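Local coordinates for protein HTPA Reductase (Selaginella moellendorffii, PDB 5U5N) that binds NAD and probably catalyses the NAD(P)H-dependent reduction of 4-hydroxy-tetrahydrodipicolinate to tetrahydrodipicolinate in lysine biosynthesis, at residues P99-T104 with Y122-P127; L156-S161 with E190-V195. One frame throughout, in Å; residues are numbered along the deposited sequence.

Contact 1. Residues P99-T104 with Y122-P127; sequences PFVMGT and YSIIAP. With NAD (nicotinamide-adenine-dinucleotide), chain C.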
loop_
_atom_site.group_PDB
_atom_site.type_symbol
_atom_site.label_atom_id
_atom_site.label_comp_id
_atom_site.label_asym_id
_atom_site.label_seq_id
_atom_site.Cartn_x
_atom_site.Cartn_y
_atom_site.Cartn_z
ATOM N N PRO A 99 -18.979 -7.262 27.473
ATOM C CA PRO A 99 -18.117 -7.169 26.278
ATOM C C PRO A 99 -17.200 -5.966 26.354
ATOM O O PRO A 99 -17.611 -4.941 26.856
ATOM C CB PRO A 99 -19.116 -7.033 25.112
ATOM C CG PRO A 99 -20.411 -6.661 25.724
ATOM C CD PRO A 99 -20.404 -7.140 27.148
ATOM N N PHE A 100 -15.960 -6.099 25.885
ATOM C CA PHE A 100 -15.017 -5.001 25.995
ATOM C C PHE A 100 -14.066 -4.801 24.818
ATOM O O PHE A 100 -13.686 -5.741 24.134
ATOM C CB PHE A 100 -14.211 -5.085 27.313
ATOM C CG PHE A 100 -13.272 -6.245 27.405
ATOM C CD1 PHE A 100 -13.722 -7.483 27.788
ATOM C CD2 PHE A 100 -11.917 -6.082 27.120
ATOM C CE1 PHE A 100 -12.857 -8.552 27.873
ATOM C CE2 PHE A 100 -11.039 -7.145 27.176
ATOM C CZ PHE A 100 -11.511 -8.385 27.562
ATOM N N VAL A 101 -13.663 -3.546 24.660
ATOM C CA VAL A 101 -12.610 -3.138 23.782
ATOM C C VAL A 101 -11.445 -2.663 24.642
ATOM O O VAL A 101 -11.549 -1.625 25.291
ATOM C CB VAL A 101 -13.100 -2.002 22.871
ATOM C CG1 VAL A 101 -11.964 -1.519 21.968
ATOM C CG2 VAL A 101 -14.295 -2.484 22.055
ATOM N N MET A 102 -10.339 -3.416 24.605
ATOM C CA MET A 102 -9.137 -3.152 25.395
ATOM C C MET A 102 -8.085 -2.480 24.532
ATOM O O MET A 102 -7.484 -3.132 23.681
ATOM C CB MET A 102 -8.615 -4.499 25.969
ATOM C CG MET A 102 -7.292 -4.472 26.731
ATOM S SD MET A 102 -7.470 -3.598 28.307
ATOM C CE MET A 102 -8.368 -4.826 29.264
ATOM N N GLY A 103 -7.902 -1.181 24.729
ATOM C CA GLY A 103 -6.881 -0.407 24.039
ATOM C C GLY A 103 -5.609 -0.190 24.867
ATOM O O GLY A 103 -4.615 0.307 24.367
ATOM N N THR A 104 -5.646 -0.557 26.140
ATOM C CA THR A 104 -4.535 -0.333 27.052
ATOM C C THR A 104 -3.394 -1.274 26.667
ATOM O O THR A 104 -3.613 -2.452 26.437
ATOM C CB THR A 104 -4.973 -0.638 28.497
ATOM O OG1 THR A 104 -6.184 0.058 28.797
ATOM C CG2 THR A 104 -3.883 -0.257 29.528
ATOM N N TYR A 122 -17.386 -11.497 24.119
ATOM C CA TYR A 122 -17.192 -10.635 22.960
ATOM C C TYR A 122 -16.175 -9.544 23.282
ATOM O O TYR A 122 -16.410 -8.725 24.164
ATOM C CB TYR A 122 -18.515 -10.027 22.475
ATOM C CG TYR A 122 -19.412 -11.053 21.828
ATOM C CD1 TYR A 122 -19.192 -11.482 20.518
ATOM C CD2 TYR A 122 -20.464 -11.631 22.528
ATOM C CE1 TYR A 122 -20.016 -12.430 19.923
ATOM C CE2 TYR A 122 -21.289 -12.567 21.935
ATOM C CZ TYR A 122 -21.048 -12.965 20.641
ATOM O OH TYR A 122 -21.848 -13.912 20.070
ATOM N N SER A 123 -15.053 -9.540 22.558
ATOM C CA SER A 123 -13.996 -8.563 22.789
ATOM C C SER A 123 -13.190 -8.179 21.556
ATOM O O SER A 123 -13.122 -8.906 20.585
ATOM C CB SER A 123 -13.020 -9.065 23.890
ATOM O OG SER A 123 -12.778 -10.444 23.772
ATOM N N ILE A 124 -12.578 -7.010 21.642
ATOM C CA ILE A 124 -11.550 -6.585 20.724
ATOM C C ILE A 124 -10.373 -6.229 21.603
ATOM O O ILE A 124 -10.448 -5.328 22.438
ATOM C CB ILE A 124 -11.999 -5.372 19.879
ATOM C CG1 ILE A 124 -13.079 -5.794 18.880
ATOM C CG2 ILE A 124 -10.812 -4.790 19.120
ATOM C CD1 ILE A 124 -13.948 -4.642 18.449
ATOM N N ILE A 125 -9.276 -6.941 21.412
ATOM C CA ILE A 125 -8.042 -6.658 22.101
ATOM C C ILE A 125 -7.069 -6.239 21.023
ATOM O O ILE A 125 -6.650 -7.053 20.185
ATOM C CB ILE A 125 -7.544 -7.895 22.892
ATOM C CG1 ILE A 125 -8.531 -8.154 24.045
ATOM C CG2 ILE A 125 -6.134 -7.670 23.431
ATOM C CD1 ILE A 125 -8.408 -9.503 24.705
ATOM N N ALA A 126 -6.737 -4.958 21.022
ATOM C CA ALA A 126 -5.836 -4.448 20.012
ATOM C C ALA A 126 -4.951 -3.366 20.615
ATOM O O ALA A 126 -5.454 -2.284 21.008
ATOM C CB ALA A 126 -6.640 -3.902 18.845
ATOM N N PRO A 127 -3.644 -3.642 20.707
ATOM C CA PRO A 127 -2.720 -2.644 21.223
ATOM C C PRO A 127 -2.351 -1.508 20.245
ATOM O O PRO A 127 -1.658 -0.572 20.657
ATOM C CB PRO A 127 -1.497 -3.489 21.594
ATOM C CG PRO A 127 -1.516 -4.605 20.609
ATOM C CD PRO A 127 -2.948 -4.875 20.300
HETATM P PA NAD C . -3.365 8.202 31.514
HETATM O O1A NAD C . -2.263 7.994 32.538
HETATM O O2A NAD C . -3.670 9.574 30.946
HETATM O O5B NAD C . -4.745 7.636 32.073
HETATM C C5B NAD C . -4.919 6.290 32.473
HETATM C C4B NAD C . -6.009 6.312 33.537
HETATM O O4B NAD C . -6.359 4.993 33.955
HETATM C C3B NAD C . -5.608 7.091 34.790
HETATM O O3B NAD C . -6.352 8.322 34.840
HETATM C C2B NAD C . -5.870 6.125 35.957
HETATM O O2B NAD C . -6.401 6.798 37.122
HETATM C C1B NAD C . -6.792 5.068 35.318
HETATM N N9A NAD C . -6.823 3.703 35.910
HETATM C C8A NAD C . -5.787 3.009 36.427
HETATM N N7A NAD C . -6.197 1.796 36.866
HETATM C C5A NAD C . -7.515 1.691 36.621
HETATM C C6A NAD C . -8.567 0.677 36.851
HETATM N N6A NAD C . -8.274 -0.507 37.431
HETATM N N1A NAD C . -9.829 0.951 36.454
HETATM C C2A NAD C . -10.154 2.129 35.877
HETATM N N3A NAD C . -9.242 3.105 35.649
HETATM C C4A NAD C . -7.929 2.947 35.988
HETATM O O3 NAD C . -3.086 7.137 30.330
HETATM P PN NAD C . -3.430 7.410 28.768
HETATM O O1N NAD C . -2.474 8.493 28.324
HETATM O O2N NAD C . -4.925 7.607 28.607
HETATM O O5D NAD C . -3.074 5.954 28.170
HETATM C C5D NAD C . -3.778 4.813 28.650
HETATM C C4D NAD C . -3.269 3.506 28.058
HETATM O O4D NAD C . -3.662 3.430 26.683
HETATM C C3D NAD C . -1.742 3.351 28.097
HETATM O O3D NAD C . -1.361 2.011 28.458
HETATM C C2D NAD C . -1.312 3.659 26.676
HETATM O O2D NAD C . -0.137 2.957 26.267
HETATM C C1D NAD C . -2.507 3.163 25.875
HETATM N N1N NAD C . -2.637 3.710 24.508
HETATM C C2N NAD C . -2.957 2.824 23.547
HETATM C C3N NAD C . -3.125 3.201 22.217
HETATM C C7N NAD C . -3.471 2.169 21.160
HETATM O O7N NAD C . -3.143 2.388 20.005
HETATM N N7N NAD C . -4.110 1.026 21.459
HETATM C C4N NAD C . -2.945 4.548 21.897
HETATM C C5N NAD C . -2.612 5.461 22.894
HETATM C C6N NAD C . -2.462 5.017 24.207
#

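Contact 2. Residues L156-S161 with E190-V195; sequences LQVTES and EQVELV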
loop_
_atom_site.group_PDB
_atom_site.type_symbol
_atom_site.label_atom_id
_atom_site.label_comp_id
_atom_site.label_asym_id
_atom_site.label_seq_id
_atom_site.Cartn_x
_atom_site.Cartn_y
_atom_site.Cartn_z
ATOM N N LEU A 156 17.035 0.949 1.165
ATOM C CA LEU A 156 16.011 1.404 2.091
ATOM C C LEU A 156 16.584 2.363 3.128
ATOM O O LEU A 156 17.612 2.070 3.770
ATOM C CB LEU A 156 15.384 0.211 2.828
ATOM C CG LEU A 156 14.328 0.501 3.905
ATOM C CD1 LEU A 156 13.128 1.238 3.313
ATOM C CD2 LEU A 156 13.898 -0.790 4.568
ATOM N N GLN A 157 15.897 3.496 3.318
ATOM C CA GLN A 157 16.098 4.347 4.485
ATOM C C GLN A 157 14.762 4.466 5.183
ATOM O O GLN A 157 13.706 4.576 4.533
ATOM C CB GLN A 157 16.533 5.742 4.111
ATOM C CG GLN A 157 17.834 5.841 3.345
ATOM C CD GLN A 157 17.842 7.064 2.450
ATOM O OE1 GLN A 157 18.550 8.022 2.721
ATOM N NE2 GLN A 157 16.993 7.064 1.422
ATOM N N VAL A 158 14.798 4.469 6.505
ATOM C CA VAL A 158 13.614 4.609 7.319
ATOM C C VAL A 158 13.909 5.674 8.358
ATOM O O VAL A 158 14.925 5.640 9.022
ATOM C CB VAL A 158 13.224 3.301 8.007
ATOM C CG1 VAL A 158 11.958 3.501 8.806
ATOM C CG2 VAL A 158 13.039 2.187 6.989
ATOM N N THR A 159 13.024 6.661 8.406
ATOM C CA THR A 159 13.099 7.746 9.349
ATOM C C THR A 159 11.774 7.781 10.117
ATOM O O THR A 159 10.694 7.478 9.559
ATOM C CB THR A 159 13.353 9.085 8.628
ATOM O OG1 THR A 159 14.515 8.994 7.811
ATOM C CG2 THR A 159 13.636 10.191 9.621
ATOM N N GLU A 160 11.870 8.095 11.404
ATOM C CA GLU A 160 10.679 8.262 12.213
ATOM C C GLU A 160 10.883 9.184 13.398
ATOM O O GLU A 160 11.971 9.273 13.954
ATOM C CB GLU A 160 10.125 6.900 12.703
ATOM C CG GLU A 160 11.040 6.078 13.649
ATOM C CD GLU A 160 10.555 6.057 15.109
ATOM O OE1 GLU A 160 10.683 7.095 15.818
ATOM O OE2 GLU A 160 10.020 5.012 15.568
ATOM N N SER A 161 9.805 9.863 13.748
ATOM C CA SER A 161 9.787 10.839 14.789
ATOM C C SER A 161 8.666 10.530 15.796
ATOM O O SER A 161 7.555 10.179 15.436
ATOM C CB SER A 161 9.611 12.225 14.195
ATOM O OG SER A 161 9.568 13.182 15.224
ATOM N N GLU A 190 18.671 -1.249 13.549
ATOM C CA GLU A 190 19.505 -0.143 14.052
ATOM C C GLU A 190 19.658 1.025 13.067
ATOM O O GLU A 190 19.866 2.179 13.474
ATOM C CB GLU A 190 20.901 -0.611 14.584
ATOM C CG GLU A 190 21.466 -2.048 14.320
ATOM C CD GLU A 190 20.834 -3.184 15.173
ATOM O OE1 GLU A 190 19.862 -3.771 14.644
ATOM O OE2 GLU A 190 21.264 -3.505 16.359
ATOM N N GLN A 191 19.519 0.724 11.778
ATOM C CA GLN A 191 19.618 1.722 10.739
ATOM C C GLN A 191 18.401 2.664 10.638
ATOM O O GLN A 191 18.481 3.652 9.910
ATOM C CB GLN A 191 19.805 1.061 9.382
ATOM C CG GLN A 191 21.113 0.305 9.226
ATOM C CD GLN A 191 21.238 -0.245 7.813
ATOM O OE1 GLN A 191 21.018 -1.430 7.587
ATOM N NE2 GLN A 191 21.520 0.629 6.860
ATOM N N VAL A 192 17.304 2.399 11.367
ATOM C CA VAL A 192 16.220 3.358 11.464
ATOM C C VAL A 192 16.823 4.619 12.019
ATOM O O VAL A 192 17.639 4.565 12.874
ATOM C CB VAL A 192 15.059 2.888 12.360
ATOM C CG1 VAL A 192 14.032 3.997 12.583
ATOM C CG2 VAL A 192 14.367 1.692 11.728
ATOM N N GLU A 193 16.446 5.761 11.456
ATOM C CA GLU A 193 16.936 7.079 11.879
ATOM C C GLU A 193 15.865 7.708 12.776
ATOM O O GLU A 193 14.835 8.226 12.304
ATOM C CB GLU A 193 17.195 7.951 10.665
ATOM C CG GLU A 193 17.941 9.237 10.927
ATOM C CD GLU A 193 18.367 9.935 9.627
ATOM O OE1 GLU A 193 18.166 9.438 8.469
ATOM O OE2 GLU A 193 18.937 11.024 9.758
ATOM N N LEU A 194 16.087 7.627 14.093
ATOM C CA LEU A 194 15.208 8.277 15.056
ATOM C C LEU A 194 15.476 9.777 15.038
ATOM O O LEU A 194 16.568 10.224 15.306
ATOM C CB LEU A 194 15.445 7.723 16.467
ATOM C CG LEU A 194 15.402 6.200 16.663
ATOM C CD1 LEU A 194 15.561 5.857 18.136
ATOM C CD2 LEU A 194 14.147 5.547 16.108
ATOM N N VAL A 195 14.463 10.549 14.692
ATOM C CA VAL A 195 14.523 12.002 14.733
ATOM C C VAL A 195 13.942 12.427 16.081
ATOM O O VAL A 195 12.779 12.182 16.356
ATOM C CB VAL A 195 13.693 12.609 13.579
ATOM C CG1 VAL A 195 13.679 14.115 13.674
ATOM C CG2 VAL A 195 14.277 12.178 12.244
HETATM O O HOH W 1 17.550 4.444 7.522
#

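Contact 1. Residues P99-T104 with Y122-P127
Phe100 and Ser123 face each other on neighbouring parallel strands of the Rossmann-like sheet, the two strands of a beta-alpha-beta unit whose helix is 109-119. The phenyl ring turns one face to Ser123, whose CB sits 4.0 Å from the Phe100 ring centroid, 13° off the normal, a CH-pi contact. Such closeness suits a residue as small as serine, whose OG turns back to Thr121 O. The torsion explains the lean, since Phe100 CG stands between its backbone N and carbonyl carbon (chi1 67°), carrying the ring toward the second strand. On the same face of the sheet, Ile125 CG1 reaches Phe100 CE2 at 4.1 Å and also Met102 CB, so this one branch touches both the ring and the methionine; helices 86-95 and 109-119 cover this layer. On the opposite face Val101 CG2 meets Ile124 CD1 at 4.2 Å, and Ile124 packs on Ala250 and Leu254 of helix 241-259. Underneath, Phe100 and Met102 each donate to and accept from the second strand. The Met102 N to Ile124 O bond of 2.9 Å comes nearly straight at the oxygen, whereas Ala126 N to Met102 O is weak as the strands end. There, at the C-terminal edge, the cofactor binds: the carboxamide N7N of NAD donates to Gly103 O at 3.0 Å and 170°.

Contact 2. Residues L156-S161 with E190-V195
A beta-alpha-beta crossover through helix 171-182 brings residues 193-195, an edge strand of the C-terminal domain's mixed sheet, parallel to strand 155-162, with Thr159 opposite Glu193 and Glu160 opposite Leu194. Glu160 turns N-H and C=O both to the neighbouring strand: N donates to Glu193 O at 3.1 Å, and O receives Val195 N at 2.9 Å. Its side chain, CG between backbone N and carbonyl carbon (chi1 64°), bends alongside Leu194, whose CD2 lies 3.8 Å from Glu160 CD, while Glu160 CG touches Val192 CG1. The buried carboxylate is met at OE1 by a salt bridge to Arg196 and a hydrogen bond with His162 ND1, at OE2 by Ser170 N. An alanine here would probably leave Arg196 without its counter-charge and open a gap beside Val192 and Leu194. On the other face, Thr159 CG2 and Val195 CG2 press together at 3.4 Å, tighter than usual for two methyls. The extended Glu193 runs beside Thr159 toward the surface, a place suited to a charged residue, where its OE2 bridges to Arg204. Where the segments diverge, one water takes a hydrogen bond from Val158 N at 2.9 Å and gives one to Gln191 O at 2.7 Å.

Overall arrangement
Contact 1 is complete in the chain before contact 2 begins; their centres lie about 31 Å apart and their nearest atoms about 14 Å, so they do not meet. Each joins two parallel strands linked by a helix, but in different sheets: strands 100-102 and 123-125 are inner strands of the five-stranded parallel sheet in the N-terminal, Rossmann-type part, whereas strands 155-162 and 193-195 belong to the four-stranded mixed sheet of the C-terminal part, with 193-195 at its edge. Helix 131-146 comes between them in the chain. The first contact thus helps form the NAD pocket, while the second joins the edge strand 193-195 to its sheet, away from the cofactor site.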